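Flavin-containing monooxygenase (Allium sativum, PDB 6WPU) probably catalyses the FAD-dependent S-oxygenation of S-allyl-L-cysteine in garlic, as a flavin-containing monooxygenase. Local coordinates at residues G34-T37 and A38-L41; L127-F130 and G131-F134; S351-I354 and A355-S359; F399-D402 and D403-N407. All coordinates share one frame; numbering follows the deposited sequence.

How the contacts relate
Each contact joins neighbouring turns of one helix, contacts 2 and 3 running to its C-terminal end. Contacts 1 and 3 are buried: helix 32-43 belongs to the beta-alpha-beta unit beside FAD, and helix 343-358 packs against it, where a salt bridge from Glu40 to Lys352 joins the two helices beside close contacts of Thr37 and Glu40 with Ser351 and Ala355. Contacts 2 and 4 are partly buried and mix aromatic packing with charged residues, several of them at the surface. Contact 2 sets Phe130 and Phe134 against Arg39 of contact 1; contact 4 sets Trp404 and Leu405 against Trp353 of contact 3. The helices thus adjoin in the order 2, 1, 3, 4, with the centres of contacts 2 and 4 about 25 Å apart.

Contact 1: G34-T37 and A38-L41; sequences GLVT and AREL
Gly34 to Thr37 and Ala38 to Leu41 are successive turns of one helix, joined by four i to i+4 backbone bonds. The first runs from Ala38 N to Gly34 O (2.9 Å) and the last from Leu41 N to Thr37 O. Beside this ladder Thr37 and Leu41 lie side by side, methyl CG2 of Thr37 being 3.7 Å from CD1 of Leu41, while Thr37 OG1 turns back to bond Ala33 O. Val36 sends CG2 over one face of the Arg39 guanidinium, 3.8 Å from NH2. That group also forms a side-on salt bridge with Glu40: NE (3.0 Å) and NH2 (2.9 Å) of Arg39 both reach OE2 of Glu40, from opposite faces of the carboxylate. Both bonds are well bent, with N-H...O angles of 133° and 137°, yet two donors on one oxygen probably help fix the guanidinium's rotation. Asp102 and Glu348 take further salt bridges from Arg39; OE1 of Glu40 turns to Lys352. The helix follows the glycine-rich turn of what is probably a Rossmann-type GxGxxG motif, with Gly34 close to FAD. Ala38 and Leu41 pack on strand 24-28, Thr37 and Glu40 on helix 343-358, and Leu35 and Val36 on Phe130 of helix 120-133.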
ATOM      1  N   GLY A  34      -3.311 -10.819   1.620  1.00 33.01           N
ATOM      2  CA  GLY A  34      -3.634 -12.085   2.267  1.00 31.41           C
ATOM      3  C   GLY A  34      -4.696 -12.881   1.526  1.00 32.79           C
ATOM      4  O   GLY A  34      -4.611 -14.108   1.432  1.00 34.47           O
ATOM      5  N   LEU A  35      -5.704 -12.201   0.976  1.00 32.33           N
ATOM      6  CA  LEU A  35      -6.748 -12.917   0.239  1.00 33.77           C
ATOM      7  C   LEU A  35      -6.166 -13.673  -0.946  1.00 32.95           C
ATOM      8  O   LEU A  35      -6.459 -14.857  -1.143  1.00 34.34           O
ATOM      9  CB  LEU A  35      -7.833 -11.949  -0.239  1.00 32.56           C
ATOM     10  CG  LEU A  35      -8.670 -11.338   0.877  1.00 37.87           C
ATOM     11  CD1 LEU A  35      -9.482 -10.178   0.334  1.00 40.59           C
ATOM     12  CD2 LEU A  35      -9.567 -12.393   1.483  1.00 35.35           C
ATOM     13  N   VAL A  36      -5.352 -13.004  -1.770  1.00 33.60           N
ATOM     14  CA  VAL A  36      -4.868 -13.704  -2.952  1.00 32.81           C
ATOM     15  C   VAL A  36      -3.799 -14.723  -2.557  1.00 31.08           C
ATOM     16  O   VAL A  36      -3.688 -15.789  -3.181  1.00 31.09           O
ATOM     17  CB  VAL A  36      -4.393 -12.704  -4.032  1.00 36.81           C
ATOM     18  CG1 VAL A  36      -3.041 -12.047  -3.686  1.00 30.27           C
ATOM     19  CG2 VAL A  36      -4.355 -13.385  -5.406  1.00 37.33           C
ATOM     20  N   THR A  37      -3.049 -14.454  -1.484  1.00 29.43           N
ATOM     21  CA  THR A  37      -2.072 -15.425  -1.004  1.00 36.94           C
ATOM     22  C   THR A  37      -2.761 -16.713  -0.566  1.00 34.35           C
ATOM     23  O   THR A  37      -2.286 -17.815  -0.869  1.00 36.36           O
ATOM     24  CB  THR A  37      -1.239 -14.835   0.146  1.00 32.87           C
ATOM     25  OG1 THR A  37      -0.461 -13.735  -0.339  1.00 31.12           O
ATOM     26  CG2 THR A  37      -0.276 -15.884   0.721  1.00 29.55           C
ATOM     27  N   ALA A  38      -3.895 -16.589   0.131  1.00 36.29           N
ATOM     28  CA  ALA A  38      -4.656 -17.764   0.534  1.00 33.36           C
ATOM     29  C   ALA A  38      -5.093 -18.571  -0.678  1.00 39.54           C
ATOM     30  O   ALA A  38      -5.002 -19.806  -0.680  1.00 35.02           O
ATOM     31  CB  ALA A  38      -5.870 -17.347   1.361  1.00 33.00           C
ATOM     32  N   ARG A  39      -5.570 -17.887  -1.722  1.00 36.92           N
ATOM     33  CA  ARG A  39      -5.995 -18.586  -2.929  1.00 38.09           C
ATOM     34  C   ARG A  39      -4.824 -19.313  -3.583  1.00 40.55           C
ATOM     35  O   ARG A  39      -4.925 -20.500  -3.915  1.00 38.76           O
ATOM     36  CB  ARG A  39      -6.633 -17.607  -3.910  1.00 35.80           C
ATOM     37  CG  ARG A  39      -7.102 -18.262  -5.207  1.00 38.19           C
ATOM     38  CD  ARG A  39      -7.557 -17.196  -6.199  1.00 41.61           C
ATOM     39  NE  ARG A  39      -6.417 -16.601  -6.891  1.00 39.98           N
ATOM     40  CZ  ARG A  39      -6.509 -15.764  -7.925  1.00 42.73           C
ATOM     41  NH1 ARG A  39      -7.702 -15.395  -8.394  1.00 36.41           N
ATOM     42  NH2 ARG A  39      -5.400 -15.302  -8.494  1.00 38.38           N
ATOM     43  N   GLU A  40      -3.689 -18.626  -3.738  1.00 36.10           N
ATOM     44  CA  GLU A  40      -2.570 -19.212  -4.470  1.00 40.25           C
ATOM     45  C   GLU A  40      -1.932 -20.366  -3.704  1.00 40.38           C
ATOM     46  O   GLU A  40      -1.471 -21.327  -4.319  1.00 38.75           O
ATOM     47  CB  GLU A  40      -1.532 -18.132  -4.794  1.00 36.08           C
ATOM     48  CG  GLU A  40      -2.056 -17.064  -5.755  1.00 41.19           C
ATOM     49  CD  GLU A  40      -2.495 -17.650  -7.102  1.00 44.21           C
ATOM     50  OE1 GLU A  40      -1.736 -18.463  -7.672  1.00 49.96           O
ATOM     51  OE2 GLU A  40      -3.603 -17.316  -7.579  1.00 42.11           O
ATOM     52  N   LEU A  41      -1.893 -20.286  -2.370  1.00 37.99           N
ATOM     53  CA  LEU A  41      -1.424 -21.420  -1.585  1.00 36.53           C
ATOM     54  C   LEU A  41      -2.365 -22.612  -1.741  1.00 40.29           C
ATOM     55  O   LEU A  41      -1.910 -23.746  -1.915  1.00 37.93           O
ATOM     56  CB  LEU A  41      -1.284 -21.028  -0.108  1.00 32.62           C
ATOM     57  CG  LEU A  41      -0.142 -20.055   0.209  1.00 37.88           C
ATOM     58  CD1 LEU A  41      -0.259 -19.467   1.624  1.00 35.12           C
ATOM     59  CD2 LEU A  41       1.184 -20.751   0.028  1.00 36.49           C
TER

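Contact 2: L127-F130 and G131-F134; sequences LERF and GREF
Phe130 and Phe134 form an i to i+4 aromatic pair at the C-terminal end of helix 120-133, where Phe134 is the first residue to leave helical geometry. Their centroids are 4.8 Å apart and the planes meet at 55°, an oblique pairing. Phe134 brings CD2 over one face of the Phe130 ring, offset toward the rim and 3.6 Å from its CE2. Swung opposite its own amide nitrogen (chi1 178°), the Phe130 ring projects from the flank of the helix, where the Phe134 ring reaches back over it; the backbone of the pair is joined from Phe134 N to Phe130 O (3.1 Å). Without the ring, as with an alanine here in place of Phe130, the Phe134 ring would probably be freer to turn and a gap would open against helix 32-43. On another side of the helix Arg132 folds back, bent at chi3, and lays its guanidinium over the preceding turn, with Glu128 O 3.8 Å above the centre of its plane. Its NH2 lies 3.9 Å from CG of Arg129. Glu128 OE1 and Arg132 NH2 remain 4.9 Å apart, so their attraction is probably modest. Phe134 also makes a cation-pi contact with Arg39 and meets Tyr103 edge-to-face, near a bound sulfate. Phe130 packs on Arg39, and Leu127 on Ala32, so that this helix packs against helix 32-43.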
ATOM      1  N   LEU A 127     -13.196  -7.044  -3.670  1.00 40.59           N
ATOM      2  CA  LEU A 127     -12.444  -7.976  -2.831  1.00 38.77           C
ATOM      3  C   LEU A 127     -13.370  -8.967  -2.134  1.00 46.00           C
ATOM      4  O   LEU A 127     -13.011 -10.138  -1.953  1.00 44.16           O
ATOM      5  CB  LEU A 127     -11.606  -7.218  -1.803  1.00 35.33           C
ATOM      6  CG  LEU A 127     -10.524  -6.296  -2.371  1.00 37.68           C
ATOM      7  CD1 LEU A 127      -9.811  -5.551  -1.233  1.00 31.12           C
ATOM      8  CD2 LEU A 127      -9.543  -7.088  -3.207  1.00 33.34           C
ATOM      9  N   GLU A 128     -14.567  -8.524  -1.741  1.00 46.39           N
ATOM     10  CA  GLU A 128     -15.509  -9.440  -1.105  1.00 42.66           C
ATOM     11  C   GLU A 128     -16.013 -10.480  -2.095  1.00 40.15           C
ATOM     12  O   GLU A 128     -16.124 -11.663  -1.751  1.00 40.19           O
ATOM     13  CB  GLU A 128     -16.669  -8.661  -0.485  1.00 43.41           C
ATOM     14  CG  GLU A 128     -16.259  -7.867   0.763  1.00 44.37           C
ATOM     15  CD  GLU A 128     -17.298  -6.831   1.184  1.00 51.35           C
ATOM     16  OE1 GLU A 128     -18.288  -6.640   0.441  1.00 55.14           O
ATOM     17  OE2 GLU A 128     -17.116  -6.201   2.256  1.00 52.46           O
ATOM     18  N   ARG A 129     -16.320 -10.060  -3.329  1.00 39.54           N
ATOM     19  CA  ARG A 129     -16.689 -11.019  -4.366  1.00 43.40           C
ATOM     20  C   ARG A 129     -15.549 -12.001  -4.620  1.00 43.13           C
ATOM     21  O   ARG A 129     -15.772 -13.211  -4.741  1.00 47.22           O
ATOM     22  CB  ARG A 129     -17.070 -10.292  -5.660  1.00 46.49           C
ATOM     23  CG  ARG A 129     -18.363  -9.475  -5.610  1.00 51.48           C
ATOM     24  CD  ARG A 129     -18.858  -9.081  -7.017  1.00 58.76           C
ATOM     25  NE  ARG A 129     -18.160  -7.923  -7.569  1.00 70.10           N
ATOM     26  CZ  ARG A 129     -17.385  -7.934  -8.658  1.00 76.88           C
ATOM     27  NH1 ARG A 129     -16.806  -6.801  -9.067  1.00 77.11           N
ATOM     28  NH2 ARG A 129     -17.188  -9.058  -9.346  1.00 68.81           N
ATOM     29  N   PHE A 130     -14.320 -11.487  -4.705  1.00 41.31           N
ATOM     30  CA  PHE A 130     -13.141 -12.334  -4.822  1.00 37.06           C
ATOM     31  C   PHE A 130     -13.097 -13.358  -3.694  1.00 38.14           C
ATOM     32  O   PHE A 130     -12.972 -14.560  -3.943  1.00 38.51           O
ATOM     33  CB  PHE A 130     -11.872 -11.465  -4.814  1.00 31.10           C
ATOM     34  CG  PHE A 130     -10.587 -12.252  -4.895  1.00 38.35           C
ATOM     35  CD1 PHE A 130     -10.035 -12.840  -3.757  1.00 33.17           C
ATOM     36  CD2 PHE A 130      -9.928 -12.401  -6.107  1.00 37.08           C
ATOM     37  CE1 PHE A 130      -8.855 -13.565  -3.827  1.00 40.33           C
ATOM     38  CE2 PHE A 130      -8.742 -13.132  -6.187  1.00 40.53           C
ATOM     39  CZ  PHE A 130      -8.206 -13.713  -5.047  1.00 39.45           C
ATOM     40  N   GLY A 131     -13.171 -12.889  -2.443  1.00 38.23           N
ATOM     41  CA  GLY A 131     -13.100 -13.794  -1.306  1.00 36.58           C
ATOM     42  C   GLY A 131     -14.161 -14.885  -1.330  1.00 43.86           C
ATOM     43  O   GLY A 131     -13.912 -16.006  -0.881  1.00 42.84           O
ATOM     44  N   ARG A 132     -15.352 -14.579  -1.855  1.00 45.53           N
ATOM     45  CA  ARG A 132     -16.375 -15.602  -2.030  1.00 47.75           C
ATOM     46  C   ARG A 132     -16.057 -16.497  -3.218  1.00 45.68           C
ATOM     47  O   ARG A 132     -16.141 -17.726  -3.117  1.00 43.89           O
ATOM     48  CB  ARG A 132     -17.757 -14.964  -2.204  1.00 51.92           C
ATOM     49  CG  ARG A 132     -18.393 -14.494  -0.903  1.00 63.96           C
ATOM     50  CD  ARG A 132     -19.825 -13.987  -1.100  1.00 74.14           C
ATOM     51  NE  ARG A 132     -19.892 -12.754  -1.884  1.00 78.33           N
ATOM     52  CZ  ARG A 132     -19.891 -11.526  -1.365  1.00 75.61           C
ATOM     53  NH1 ARG A 132     -19.826 -11.354  -0.050  1.00 76.19           N
ATOM     54  NH2 ARG A 132     -19.955 -10.469  -2.163  1.00 68.28           N
ATOM     55  N   GLU A 133     -15.685 -15.901  -4.351  1.00 44.44           N
ATOM     56  CA  GLU A 133     -15.525 -16.684  -5.574  1.00 43.80           C
ATOM     57  C   GLU A 133     -14.488 -17.787  -5.399  1.00 47.13           C
ATOM     58  O   GLU A 133     -14.659 -18.902  -5.909  1.00 45.65           O
ATOM     59  CB  GLU A 133     -15.129 -15.775  -6.739  1.00 46.44           C
ATOM     60  CG  GLU A 133     -14.853 -16.529  -8.034  1.00 54.42           C
ATOM     61  CD  GLU A 133     -16.092 -17.204  -8.588  1.00 62.31           C
ATOM     62  OE1 GLU A 133     -17.199 -16.649  -8.419  1.00 64.97           O
ATOM     63  OE2 GLU A 133     -15.958 -18.298  -9.179  1.00 69.78           O
ATOM     64  N   PHE A 134     -13.412 -17.502  -4.672  1.00 42.63           N
ATOM     65  CA  PHE A 134     -12.315 -18.448  -4.537  1.00 40.96           C
ATOM     66  C   PHE A 134     -12.288 -19.114  -3.166  1.00 39.56           C
ATOM     67  O   PHE A 134     -11.270 -19.704  -2.783  1.00 42.48           O
ATOM     68  CB  PHE A 134     -11.003 -17.735  -4.874  1.00 40.95           C
ATOM     69  CG  PHE A 134     -10.988 -17.187  -6.292  1.00 45.28           C
ATOM     70  CD1 PHE A 134     -10.943 -18.052  -7.381  1.00 46.90           C
ATOM     71  CD2 PHE A 134     -11.080 -15.828  -6.533  1.00 42.78           C
ATOM     72  CE1 PHE A 134     -10.952 -17.566  -8.676  1.00 46.43           C
ATOM     73  CE2 PHE A 134     -11.092 -15.329  -7.825  1.00 42.93           C
ATOM     74  CZ  PHE A 134     -11.029 -16.193  -8.900  1.00 46.81           C
TER

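Contact 3: S351-I354 and A355-S359; sequences SKWI and AAVLS
Val357 sets a methyl group over the face of the Trp353 indole one turn earlier. Its CG2 lies 4.2 Å from the centroid of the five-membered ring and 25° off the ring normal, a CH-pi contact, and the nearest ring atom, NE1 of Trp353, is 3.9 Å from that methyl. Two torsions bring the groups together: the indole of Trp353 stands trans to the main-chain nitrogen, and Val357 holds CG2 anti to its own carbonyl carbon. The two side chains run alongside each other and point the same way. A similar apolar pair follows at the next position, where CG2 of Ile354 meets CD1 of Leu358 at 3.8 Å. Both pairs ride on i to i+4 backbone bonds, Val357 N to Trp353 O and Leu358 N to Ile354 O, each 2.9 Å long; the latter is almost straight, at 172°. The same pattern continues through Ala355 N to Ser351 O and Ala356 N to Lys352 O, as expected for the last turns of an alpha-helix, here 343-358. This helix packs on helix 32-43 of the FAD-binding beta-alpha-beta unit, where the small residues Ser351 and Ala355 probably help the helices come close: Ser351 touches Val36, Thr37 and Glu40, and Ala355 touches Leu41. Lys352 NZ forms a salt bridge with Glu40 OE1, tying the two helices at 2.8 Å. Trp353 faces helix 398-409 instead, where Trp404 meets it edge-to-face and Leu405 packs on it; Phe324 supplies another edge-to-face neighbour.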
ATOM      1  N   SER A 351       2.613 -14.331  -4.595  1.00 33.86           N
ATOM      2  CA  SER A 351       2.168 -15.462  -3.803  1.00 36.22           C
ATOM      3  C   SER A 351       2.097 -16.719  -4.660  1.00 38.49           C
ATOM      4  O   SER A 351       2.285 -17.825  -4.149  1.00 35.49           O
ATOM      5  CB  SER A 351       0.826 -15.138  -3.146  1.00 33.01           C
ATOM      6  OG  SER A 351      -0.131 -14.774  -4.120  1.00 35.71           O
ATOM      7  N   LYS A 352       1.881 -16.552  -5.967  1.00 40.75           N
ATOM      8  CA  LYS A 352       2.004 -17.665  -6.899  1.00 43.88           C
ATOM      9  C   LYS A 352       3.426 -18.219  -6.887  1.00 45.07           C
ATOM     10  O   LYS A 352       3.634 -19.437  -6.895  1.00 39.92           O
ATOM     11  CB  LYS A 352       1.601 -17.197  -8.302  1.00 40.96           C
ATOM     12  CG  LYS A 352       1.174 -18.288  -9.268  1.00 50.84           C
ATOM     13  CD  LYS A 352       0.802 -17.689 -10.632  1.00 51.43           C
ATOM     14  CE  LYS A 352      -0.471 -16.840 -10.569  1.00 48.52           C
ATOM     15  NZ  LYS A 352      -1.697 -17.689 -10.386  1.00 52.42           N
ATOM     16  N   TRP A 353       4.416 -17.331  -6.837  1.00 39.18           N
ATOM     17  CA  TRP A 353       5.811 -17.742  -6.749  1.00 39.04           C
ATOM     18  C   TRP A 353       6.092 -18.446  -5.426  1.00 42.98           C
ATOM     19  O   TRP A 353       6.700 -19.530  -5.399  1.00 38.16           O
ATOM     20  CB  TRP A 353       6.697 -16.509  -6.908  1.00 35.68           C
ATOM     21  CG  TRP A 353       8.166 -16.760  -6.929  1.00 37.21           C
ATOM     22  CD1 TRP A 353       8.829 -17.764  -7.590  1.00 38.41           C
ATOM     23  CD2 TRP A 353       9.168 -15.983  -6.268  1.00 40.62           C
ATOM     24  NE1 TRP A 353      10.183 -17.662  -7.370  1.00 40.53           N
ATOM     25  CE2 TRP A 353      10.419 -16.570  -6.568  1.00 41.98           C
ATOM     26  CE3 TRP A 353       9.130 -14.848  -5.443  1.00 38.21           C
ATOM     27  CZ2 TRP A 353      11.622 -16.057  -6.079  1.00 35.17           C
ATOM     28  CZ3 TRP A 353      10.326 -14.338  -4.963  1.00 41.31           C
ATOM     29  CH2 TRP A 353      11.558 -14.944  -5.287  1.00 40.87           C
ATOM     30  N   ILE A 354       5.647 -17.841  -4.320  1.00 34.87           N
ATOM     31  CA  ILE A 354       5.873 -18.423  -3.001  1.00 31.63           C
ATOM     32  C   ILE A 354       5.285 -19.831  -2.932  1.00 35.25           C
ATOM     33  O   ILE A 354       5.937 -20.768  -2.462  1.00 37.17           O
ATOM     34  CB  ILE A 354       5.285 -17.522  -1.905  1.00 30.34           C
ATOM     35  CG1 ILE A 354       6.054 -16.204  -1.792  1.00 33.38           C
ATOM     36  CG2 ILE A 354       5.279 -18.250  -0.545  1.00 28.72           C
ATOM     37  CD1 ILE A 354       5.281 -15.182  -0.948  1.00 32.96           C
ATOM     38  N   ALA A 355       4.041 -19.993  -3.400  1.00 34.85           N
ATOM     39  CA  ALA A 355       3.371 -21.287  -3.312  1.00 36.60           C
ATOM     40  C   ALA A 355       4.120 -22.353  -4.105  1.00 36.70           C
ATOM     41  O   ALA A 355       4.293 -23.483  -3.631  1.00 41.63           O
ATOM     42  CB  ALA A 355       1.929 -21.173  -3.808  1.00 36.26           C
ATOM     43  N   ALA A 356       4.598 -21.999  -5.305  1.00 37.66           N
ATOM     44  CA  ALA A 356       5.329 -22.949  -6.129  1.00 37.83           C
ATOM     45  C   ALA A 356       6.682 -23.299  -5.521  1.00 41.93           C
ATOM     46  O   ALA A 356       7.153 -24.434  -5.669  1.00 40.00           O
ATOM     47  CB  ALA A 356       5.498 -22.388  -7.537  1.00 37.03           C
ATOM     48  N   VAL A 357       7.323 -22.347  -4.841  1.00 37.90           N
ATOM     49  CA  VAL A 357       8.550 -22.657  -4.109  1.00 41.01           C
ATOM     50  C   VAL A 357       8.252 -23.621  -2.957  1.00 41.54           C
ATOM     51  O   VAL A 357       8.890 -24.672  -2.824  1.00 44.13           O
ATOM     52  CB  VAL A 357       9.217 -21.361  -3.610  1.00 41.87           C
ATOM     53  CG1 VAL A 357      10.325 -21.681  -2.619  1.00 45.85           C
ATOM     54  CG2 VAL A 357       9.761 -20.549  -4.773  1.00 42.81           C
ATOM     55  N   LEU A 358       7.263 -23.284  -2.120  1.00 34.79           N
ATOM     56  CA  LEU A 358       6.934 -24.123  -0.968  1.00 34.75           C
ATOM     57  C   LEU A 358       6.563 -25.543  -1.375  1.00 39.60           C
ATOM     58  O   LEU A 358       6.848 -26.492  -0.633  1.00 40.29           O
ATOM     59  CB  LEU A 358       5.792 -23.498  -0.164  1.00 35.56           C
ATOM     60  CG  LEU A 358       6.225 -22.250   0.620  1.00 38.18           C
ATOM     61  CD1 LEU A 358       5.053 -21.599   1.305  1.00 32.32           C
ATOM     62  CD2 LEU A 358       7.310 -22.633   1.625  1.00 39.30           C
ATOM     63  N   SER A 359       5.925 -25.708  -2.534  1.00 40.49           N
ATOM     64  CA  SER A 359       5.527 -27.024  -3.014  1.00 42.07           C
ATOM     65  C   SER A 359       6.663 -27.774  -3.686  1.00 46.34           C
ATOM     66  O   SER A 359       6.471 -28.936  -4.071  1.00 41.32           O
ATOM     67  CB  SER A 359       4.362 -26.911  -4.004  1.00 40.89           C
ATOM     68  OG  SER A 359       4.836 -26.525  -5.288  1.00 39.35           O
TER

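Contact 4: F399-D402 and D403-N407; sequences FDYD and DWLAN
One face of the Tyr401 ring is overlain by the side chain of Leu405, with CG 4.2 Å above the plane and offset toward the rim. Methyl CD1 of Leu405 makes the closest approach, 3.4 Å from CE1 of Tyr401. The same leucine serves a second flat group, since its CD2 lies in the plane of the Trp404 ring, at the edge; Trp404 also makes a cation-pi contact with Lys321. A chi1 of 173° projects the Tyr401 ring from the flank of the helix, where Leu405 reaches back over it; the backbone bond of this i to i+4 pair runs from Leu405 N to Tyr401 O (3.0 Å). The phenol oxygen is held by Lys321 O and Gln350 NE2, fixing the end of the ring. A leucine in place of Tyr401 would probably leave both of these polar groups without their hydroxyl partner and strip Leu405 of a flat surface. Elsewhere on the helix Asp403 N reaches Phe399 O at 2.8 Å, from 37° above the carbonyl plane. Asp400 OD1 and Asp403 OD2 come within 4.8 Å, and both form salt bridges with Arg419 NH2, which probably offsets their repulsion; Asp403 OD1 accepts from Ile414 N. Helix 398-409 rests on helix 343-358 through Asp402 on Leu346 and Leu349 and Leu405 on Gln350, while Phe399 meets Tyr422 of helix 416-431 edge-to-face.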
ATOM      1  N   PHE A 399       6.378  -3.821 -13.888  1.00 50.09           N
ATOM      2  CA  PHE A 399       5.838  -4.904 -14.696  1.00 50.56           C
ATOM      3  C   PHE A 399       6.927  -5.837 -15.191  1.00 48.83           C
ATOM      4  O   PHE A 399       6.634  -7.000 -15.486  1.00 52.14           O
ATOM      5  CB  PHE A 399       5.030  -4.346 -15.870  1.00 50.86           C
ATOM      6  CG  PHE A 399       3.856  -3.520 -15.441  1.00 54.06           C
ATOM      7  CD1 PHE A 399       2.852  -4.081 -14.661  1.00 52.85           C
ATOM      8  CD2 PHE A 399       3.763  -2.176 -15.795  1.00 55.20           C
ATOM      9  CE1 PHE A 399       1.770  -3.333 -14.255  1.00 52.07           C
ATOM     10  CE2 PHE A 399       2.685  -1.416 -15.385  1.00 56.52           C
ATOM     11  CZ  PHE A 399       1.687  -1.994 -14.614  1.00 59.06           C
ATOM     12  N   ASP A 400       8.169  -5.351 -15.285  1.00 47.72           N
ATOM     13  CA  ASP A 400       9.298  -6.249 -15.502  1.00 55.31           C
ATOM     14  C   ASP A 400       9.505  -7.153 -14.296  1.00 53.44           C
ATOM     15  O   ASP A 400       9.840  -8.335 -14.447  1.00 53.53           O
ATOM     16  CB  ASP A 400      10.565  -5.445 -15.778  1.00 58.35           C
ATOM     17  CG  ASP A 400      10.457  -4.592 -17.033  1.00 63.61           C
ATOM     18  OD1 ASP A 400       9.692  -4.973 -17.948  1.00 60.78           O
ATOM     19  OD2 ASP A 400      11.138  -3.546 -17.097  1.00 63.88           O
ATOM     20  N   TYR A 401       9.324  -6.598 -13.090  1.00 47.41           N
ATOM     21  CA  TYR A 401       9.354  -7.405 -11.878  1.00 46.33           C
ATOM     22  C   TYR A 401       8.239  -8.444 -11.891  1.00 46.10           C
ATOM     23  O   TYR A 401       8.481  -9.635 -11.647  1.00 43.10           O
ATOM     24  CB  TYR A 401       9.246  -6.496 -10.652  1.00 38.21           C
ATOM     25  CG  TYR A 401       9.102  -7.234  -9.344  1.00 40.64           C
ATOM     26  CD1 TYR A 401       7.860  -7.372  -8.740  1.00 36.54           C
ATOM     27  CD2 TYR A 401      10.204  -7.793  -8.710  1.00 42.75           C
ATOM     28  CE1 TYR A 401       7.716  -8.036  -7.535  1.00 37.38           C
ATOM     29  CE2 TYR A 401      10.069  -8.479  -7.501  1.00 39.01           C
ATOM     30  CZ  TYR A 401       8.822  -8.599  -6.922  1.00 41.59           C
ATOM     31  OH  TYR A 401       8.678  -9.276  -5.716  1.00 36.74           O
ATOM     32  N   ASP A 402       7.003  -8.003 -12.159  1.00 45.40           N
ATOM     33  CA  ASP A 402       5.888  -8.935 -12.316  1.00 45.99           C
ATOM     34  C   ASP A 402       6.220 -10.024 -13.331  1.00 49.82           C
ATOM     35  O   ASP A 402       5.991 -11.211 -13.080  1.00 46.74           O
ATOM     36  CB  ASP A 402       4.625  -8.196 -12.760  1.00 49.56           C
ATOM     37  CG  ASP A 402       3.999  -7.360 -11.658  1.00 50.83           C
ATOM     38  OD1 ASP A 402       4.389  -7.484 -10.475  1.00 46.50           O
ATOM     39  OD2 ASP A 402       3.094  -6.573 -11.996  1.00 48.67           O
ATOM     40  N   ASP A 403       6.750  -9.633 -14.497  1.00 47.51           N
ATOM     41  CA  ASP A 403       7.043 -10.622 -15.531  1.00 47.62           C
ATOM     42  C   ASP A 403       8.114 -11.602 -15.072  1.00 49.81           C
ATOM     43  O   ASP A 403       8.050 -12.792 -15.403  1.00 47.58           O
ATOM     44  CB  ASP A 403       7.469  -9.939 -16.829  1.00 51.30           C
ATOM     45  CG  ASP A 403       6.296  -9.352 -17.595  1.00 59.35           C
ATOM     46  OD1 ASP A 403       5.145  -9.677 -17.256  1.00 59.41           O
ATOM     47  OD2 ASP A 403       6.527  -8.556 -18.534  1.00 65.23           O
ATOM     48  N   TRP A 404       9.115 -11.125 -14.321  1.00 47.87           N
ATOM     49  CA  TRP A 404      10.095 -12.048 -13.755  1.00 46.95           C
ATOM     50  C   TRP A 404       9.411 -13.085 -12.864  1.00 49.26           C
ATOM     51  O   TRP A 404       9.713 -14.283 -12.939  1.00 50.97           O
ATOM     52  CB  TRP A 404      11.166 -11.287 -12.969  1.00 45.72           C
ATOM     53  CG  TRP A 404      12.257 -12.194 -12.479  1.00 50.37           C
ATOM     54  CD1 TRP A 404      13.404 -12.518 -13.136  1.00 54.70           C
ATOM     55  CD2 TRP A 404      12.281 -12.928 -11.243  1.00 50.83           C
ATOM     56  NE1 TRP A 404      14.149 -13.401 -12.387  1.00 56.12           N
ATOM     57  CE2 TRP A 404      13.482 -13.669 -11.222  1.00 52.02           C
ATOM     58  CE3 TRP A 404      11.407 -13.026 -10.157  1.00 45.87           C
ATOM     59  CZ2 TRP A 404      13.835 -14.491 -10.158  1.00 45.79           C
ATOM     60  CZ3 TRP A 404      11.756 -13.850  -9.092  1.00 46.40           C
ATOM     61  CH2 TRP A 404      12.966 -14.567  -9.100  1.00 43.43           C
ATOM     62  N   LEU A 405       8.477 -12.644 -12.027  1.00 44.86           N
ATOM     63  CA  LEU A 405       7.725 -13.582 -11.208  1.00 37.90           C
ATOM     64  C   LEU A 405       6.905 -14.524 -12.081  1.00 43.83           C
ATOM     65  O   LEU A 405       6.895 -15.741 -11.860  1.00 44.29           O
ATOM     66  CB  LEU A 405       6.826 -12.821 -10.231  1.00 35.25           C
ATOM     67  CG  LEU A 405       7.506 -12.054  -9.090  1.00 39.45           C
ATOM     68  CD1 LEU A 405       6.514 -11.140  -8.372  1.00 38.42           C
ATOM     69  CD2 LEU A 405       8.136 -13.014  -8.122  1.00 36.46           C
ATOM     70  N   ALA A 406       6.219 -13.981 -13.094  1.00 46.57           N
ATOM     71  CA  ALA A 406       5.424 -14.827 -13.984  1.00 49.49           C
ATOM     72  C   ALA A 406       6.288 -15.883 -14.667  1.00 50.76           C
ATOM     73  O   ALA A 406       5.888 -17.051 -14.790  1.00 50.21           O
ATOM     74  CB  ALA A 406       4.706 -13.969 -15.027  1.00 47.39           C
ATOM     75  N   ASN A 407       7.483 -15.498 -15.110  1.00 53.36           N
ATOM     76  CA  ASN A 407       8.347 -16.480 -15.748  1.00 58.20           C
ATOM     77  C   ASN A 407       8.835 -17.529 -14.758  1.00 55.64           C
ATOM     78  O   ASN A 407       9.014 -18.694 -15.130  1.00 56.89           O
ATOM     79  CB  ASN A 407       9.524 -15.790 -16.425  1.00 62.48           C
ATOM     80  CG  ASN A 407      10.305 -16.741 -17.309  1.00 73.02           C
ATOM     81  OD1 ASN A 407       9.918 -17.003 -18.447  1.00 79.33           O
ATOM     82  ND2 ASN A 407      11.394 -17.286 -16.779  1.00 72.21           N
TER